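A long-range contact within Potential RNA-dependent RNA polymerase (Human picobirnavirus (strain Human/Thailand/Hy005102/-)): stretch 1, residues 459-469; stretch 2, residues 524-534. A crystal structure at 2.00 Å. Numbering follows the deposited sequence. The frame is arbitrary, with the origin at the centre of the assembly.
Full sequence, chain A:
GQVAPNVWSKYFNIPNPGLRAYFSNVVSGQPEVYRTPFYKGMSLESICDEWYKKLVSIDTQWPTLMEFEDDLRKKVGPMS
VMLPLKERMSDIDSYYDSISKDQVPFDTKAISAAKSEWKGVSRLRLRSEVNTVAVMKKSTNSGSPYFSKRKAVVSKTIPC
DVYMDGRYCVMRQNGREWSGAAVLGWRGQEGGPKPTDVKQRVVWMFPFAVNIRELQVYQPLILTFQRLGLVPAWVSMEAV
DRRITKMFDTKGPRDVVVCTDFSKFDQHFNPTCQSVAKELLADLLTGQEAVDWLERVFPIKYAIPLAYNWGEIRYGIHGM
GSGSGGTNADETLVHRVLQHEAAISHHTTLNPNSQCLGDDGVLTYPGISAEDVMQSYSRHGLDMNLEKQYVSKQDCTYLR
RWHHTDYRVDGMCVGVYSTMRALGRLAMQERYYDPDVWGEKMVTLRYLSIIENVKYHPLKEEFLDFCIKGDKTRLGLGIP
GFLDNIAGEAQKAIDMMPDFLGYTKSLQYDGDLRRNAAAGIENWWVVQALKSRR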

# COMPACT_ATOMS: atom_id res chain seq x y z
N LEU A 459 -13.42 5.69 22.07
CA LEU A 459 -13.30 7.07 22.53
C LEU A 459 -13.32 8.07 21.38
O LEU A 459 -12.74 9.15 21.49
CB LEU A 459 -12.02 7.24 23.34
CG LEU A 459 -11.94 6.47 24.65
CD1 LEU A 459 -10.61 6.76 25.32
CD2 LEU A 459 -13.09 6.83 25.57
N LYS A 460 -13.98 7.73 20.28
CA LYS A 460 -13.88 8.57 19.09
C LYS A 460 -14.48 9.95 19.34
O LYS A 460 -14.00 10.94 18.78
CB LYS A 460 -14.57 7.89 17.92
CG LYS A 460 -16.02 7.62 18.16
CD LYS A 460 -16.61 6.87 17.00
CE LYS A 460 -18.05 6.47 17.29
NZ LYS A 460 -18.82 6.38 16.02
N GLU A 461 -15.53 10.04 20.16
CA GLU A 461 -16.15 11.35 20.39
C GLU A 461 -15.25 12.24 21.23
O GLU A 461 -15.12 13.44 20.94
CB GLU A 461 -17.51 11.19 21.08
CG GLU A 461 -18.52 10.38 20.30
CD GLU A 461 -18.99 11.08 19.02
OE1 GLU A 461 -18.63 12.26 18.78
OE2 GLU A 461 -19.72 10.43 18.23
N GLU A 462 -14.64 11.68 22.28
CA GLU A 462 -13.65 12.43 23.04
C GLU A 462 -12.46 12.79 22.16
O GLU A 462 -11.94 13.90 22.23
CB GLU A 462 -13.18 11.62 24.25
CG GLU A 462 -14.25 11.38 25.31
CD GLU A 462 -15.16 10.20 25.00
OE1 GLU A 462 -15.14 9.67 23.86
OE2 GLU A 462 -15.92 9.79 25.90
N PHE A 463 -12.04 11.85 21.31
CA PHE A 463 -10.92 12.11 20.43
C PHE A 463 -11.22 13.27 19.48
O PHE A 463 -10.36 14.13 19.27
CB PHE A 463 -10.56 10.86 19.64
CG PHE A 463 -9.32 11.01 18.82
CD1 PHE A 463 -8.08 11.12 19.45
CD2 PHE A 463 -9.39 11.09 17.44
CE1 PHE A 463 -6.92 11.27 18.71
CE2 PHE A 463 -8.23 11.23 16.68
CZ PHE A 463 -6.99 11.33 17.32
N LEU A 464 -12.45 13.32 18.95
CA LEU A 464 -12.82 14.40 18.05
C LEU A 464 -12.83 15.75 18.77
O LEU A 464 -12.34 16.75 18.22
CB LEU A 464 -14.19 14.12 17.44
CG LEU A 464 -14.64 15.13 16.39
CD1 LEU A 464 -13.66 15.19 15.21
CD2 LEU A 464 -16.05 14.79 15.92
N ASP A 465 -13.38 15.80 19.98
CA ASP A 465 -13.36 17.04 20.75
C ASP A 465 -11.92 17.46 21.03
O ASP A 465 -11.59 18.65 20.97
CB ASP A 465 -14.14 16.88 22.05
CG ASP A 465 -15.64 16.75 21.84
OD1 ASP A 465 -16.15 17.23 20.80
OD2 ASP A 465 -16.32 16.16 22.71
N PHE A 466 -11.05 16.50 21.33
CA PHE A 466 -9.64 16.81 21.50
C PHE A 466 -9.03 17.39 20.23
O PHE A 466 -8.24 18.34 20.29
CB PHE A 466 -8.88 15.55 21.92
CG PHE A 466 -7.42 15.79 22.19
CD1 PHE A 466 -7.01 16.35 23.38
CD2 PHE A 466 -6.46 15.47 21.24
CE1 PHE A 466 -5.66 16.56 23.64
CE2 PHE A 466 -5.11 15.69 21.48
CZ PHE A 466 -4.71 16.23 22.69
N CYS A 467 -9.36 16.82 19.07
CA CYS A 467 -8.78 17.30 17.82
C CYS A 467 -9.33 18.68 17.43
O CYS A 467 -8.60 19.52 16.90
CB CYS A 467 -9.03 16.29 16.71
SG CYS A 467 -8.06 14.75 16.97
N ILE A 468 -10.62 18.91 17.67
CA ILE A 468 -11.20 20.22 17.37
C ILE A 468 -10.42 21.33 18.07
O ILE A 468 -10.11 22.37 17.47
CB ILE A 468 -12.69 20.25 17.75
CG1 ILE A 468 -13.53 19.39 16.80
CG2 ILE A 468 -13.21 21.69 17.77
CD1 ILE A 468 -14.94 19.05 17.33
N LYS A 469 -10.07 21.11 19.33
CA LYS A 469 -9.33 22.09 20.11
C LYS A 469 -7.94 22.35 19.55
O LYS A 469 -7.36 23.40 19.82
CB LYS A 469 -9.23 21.64 21.57
CG LYS A 469 -10.56 21.67 22.33
CD LYS A 469 -10.35 21.33 23.80
CE LYS A 469 -11.63 21.52 24.62
NZ LYS A 469 -12.64 20.44 24.39
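Stretch 2, residues 524-534: WWVVQALKSRR

Most of stretch 2 is a helix that starts after Trp 524, its N-cap, and lies steeply across the helix of stretch 1. The signed crossing angle is -71°, and the axes approach to 11.3 Å, wide enough for side chains to fill the space between them. The backbones come near at two places: the CA of Leu 464 lies 7.9 Å from the CA of Val 526, and the CA of Glu 461 lies 8.0 Å from the CA of Ala 529.

The central bump is Leu 464. It enters a hollow lined by Trp 525, Val 526, Ala 529, Leu 530 and Arg 533. The small side chain of Ala 529 lets it come close: Leu 464 CD2 is 3.4 Å from Ala 529 CB. The other methyl, Leu 464 CD1, reaches Val 526 CG2 at 3.8 Å and Leu 530 CD2 at 4.2 Å. One turn on, Ile 468 extends the apolar patch, its CD1 3.8 Å from Leu 530 CD2 and 3.6 Å from Arg 533 CD.

Two large side chains of stretch 2 flank this core. Trp 525 points toward stretch 1, its CH2 4.4 Å from Leu 464 CB. Lys 460 NZ makes an off-centre cation-pi contact, 3.8 Å from the centroid of the Trp 525 five-membered ring.

Beyond the helix, Arg 533 reaches back, straight through chi2 and chi3 and turned at chi4 (80°). One guanidinium face covers Leu 464 CD2, 3.7 Å from Arg 533 CZ, while its edge meets acids one turn apart. Salt-bridge hydrogen bonds run from Arg 533 NE to Asp 465 OD1 (2.8 Å) and from Arg 533 NH2 to Glu 461 OE1 (2.9 Å). Arg 533 NH1 also donates a hydrogen bond to Ala 529 O at 3.1 Å. The rule is a leucine in a hollow whose nearest wall is an alanine, with a flat arginine over it.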

# COMPACT_ATOMS: atom_id res chain seq x y z
N TRP A 524 -18.88 10.45 5.51
CA TRP A 524 -17.95 10.07 6.58
C TRP A 524 -18.56 10.34 7.96
O TRP A 524 -19.28 11.32 8.16
CB TRP A 524 -16.63 10.83 6.45
CG TRP A 524 -15.76 10.40 5.31
CD1 TRP A 524 -16.02 9.42 4.39
CD2 TRP A 524 -14.48 10.94 4.96
NE1 TRP A 524 -14.98 9.32 3.50
CE2 TRP A 524 -14.02 10.24 3.83
CE3 TRP A 524 -13.67 11.94 5.51
CZ2 TRP A 524 -12.80 10.51 3.22
CZ3 TRP A 524 -12.46 12.22 4.91
CH2 TRP A 524 -12.04 11.50 3.78
N TRP A 525 -18.23 9.46 8.91
CA TRP A 525 -18.64 9.65 10.29
C TRP A 525 -18.18 11.00 10.84
O TRP A 525 -18.93 11.70 11.54
CB TRP A 525 -18.10 8.52 11.17
CG TRP A 525 -18.04 8.94 12.61
CD1 TRP A 525 -19.08 9.00 13.49
CD2 TRP A 525 -16.88 9.42 13.32
NE1 TRP A 525 -18.64 9.47 14.71
CE2 TRP A 525 -17.30 9.74 14.63
CE3 TRP A 525 -15.54 9.61 12.97
CZ2 TRP A 525 -16.42 10.23 15.59
CZ3 TRP A 525 -14.67 10.11 13.93
CH2 TRP A 525 -15.12 10.41 15.23
N VAL A 526 -16.92 11.37 10.57
CA VAL A 526 -16.37 12.58 11.18
C VAL A 526 -17.12 13.81 10.68
O VAL A 526 -17.31 14.78 11.43
CB VAL A 526 -14.85 12.69 10.91
CG1 VAL A 526 -14.56 12.83 9.42
CG2 VAL A 526 -14.25 13.89 11.67
N VAL A 527 -17.57 13.79 9.42
CA VAL A 527 -18.38 14.88 8.89
C VAL A 527 -19.71 14.96 9.63
O VAL A 527 -20.16 16.04 10.03
CB VAL A 527 -18.57 14.72 7.37
CG1 VAL A 527 -19.53 15.77 6.84
CG2 VAL A 527 -17.22 14.80 6.65
N GLN A 528 -20.36 13.80 9.82
CA GLN A 528 -21.60 13.77 10.58
C GLN A 528 -21.39 14.22 12.02
O GLN A 528 -22.21 14.95 12.58
CB GLN A 528 -22.21 12.36 10.54
CG GLN A 528 -23.53 12.26 11.30
CD GLN A 528 -23.93 10.82 11.61
OE1 GLN A 528 -23.19 9.88 11.32
NE2 GLN A 528 -25.12 10.65 12.19
N ALA A 529 -20.28 13.79 12.63
CA ALA A 529 -20.02 14.17 14.02
C ALA A 529 -19.77 15.67 14.15
O ALA A 529 -20.24 16.30 15.11
CB ALA A 529 -18.84 13.36 14.56
N LEU A 530 -19.03 16.26 13.22
CA LEU A 530 -18.79 17.70 13.27
C LEU A 530 -20.10 18.48 13.07
O LEU A 530 -20.40 19.40 13.84
CB LEU A 530 -17.76 18.09 12.22
CG LEU A 530 -16.35 17.62 12.55
CD1 LEU A 530 -15.46 17.75 11.32
CD2 LEU A 530 -15.79 18.44 13.72
N LYS A 531 -20.87 18.14 12.03
CA LYS A 531 -22.15 18.79 11.79
C LYS A 531 -23.08 18.69 13.00
O LYS A 531 -23.90 19.59 13.23
CB LYS A 531 -22.84 18.18 10.58
CG LYS A 531 -22.26 18.55 9.24
CD LYS A 531 -23.05 17.87 8.14
CE LYS A 531 -22.61 18.33 6.77
NZ LYS A 531 -23.32 17.55 5.72
N SER A 532 -23.00 17.60 13.76
CA SER A 532 -23.83 17.49 14.95
C SER A 532 -23.37 18.44 16.05
O SER A 532 -24.14 18.70 16.98
CB SER A 532 -23.83 16.06 15.46
OG SER A 532 -22.81 15.87 16.41
N ARG A 533 -22.15 18.95 15.97
CA ARG A 533 -21.63 19.90 16.94
C ARG A 533 -21.94 21.35 16.57
O ARG A 533 -21.43 22.26 17.22
CB ARG A 533 -20.12 19.70 17.11
CG ARG A 533 -19.74 18.58 18.08
CD ARG A 533 -18.39 17.98 17.72
NE ARG A 533 -17.93 16.99 18.68
CZ ARG A 533 -18.35 15.72 18.71
NH1 ARG A 533 -19.25 15.29 17.83
NH2 ARG A 533 -17.86 14.88 19.62
N ARG A 534 -22.74 21.56 15.53
CA ARG A 534 -23.18 22.90 15.13
C ARG A 534 -24.44 23.32 15.87
O ARG A 534 -24.43 23.45 17.10
CB ARG A 534 -23.43 22.96 13.62
CG ARG A 534 -22.18 22.89 12.80
CD ARG A 534 -22.44 23.12 11.33
NE ARG A 534 -23.41 22.19 10.77
CZ ARG A 534 -23.59 22.00 9.46
NH1 ARG A 534 -22.85 22.68 8.59
NH2 ARG A 534 -24.50 21.14 9.02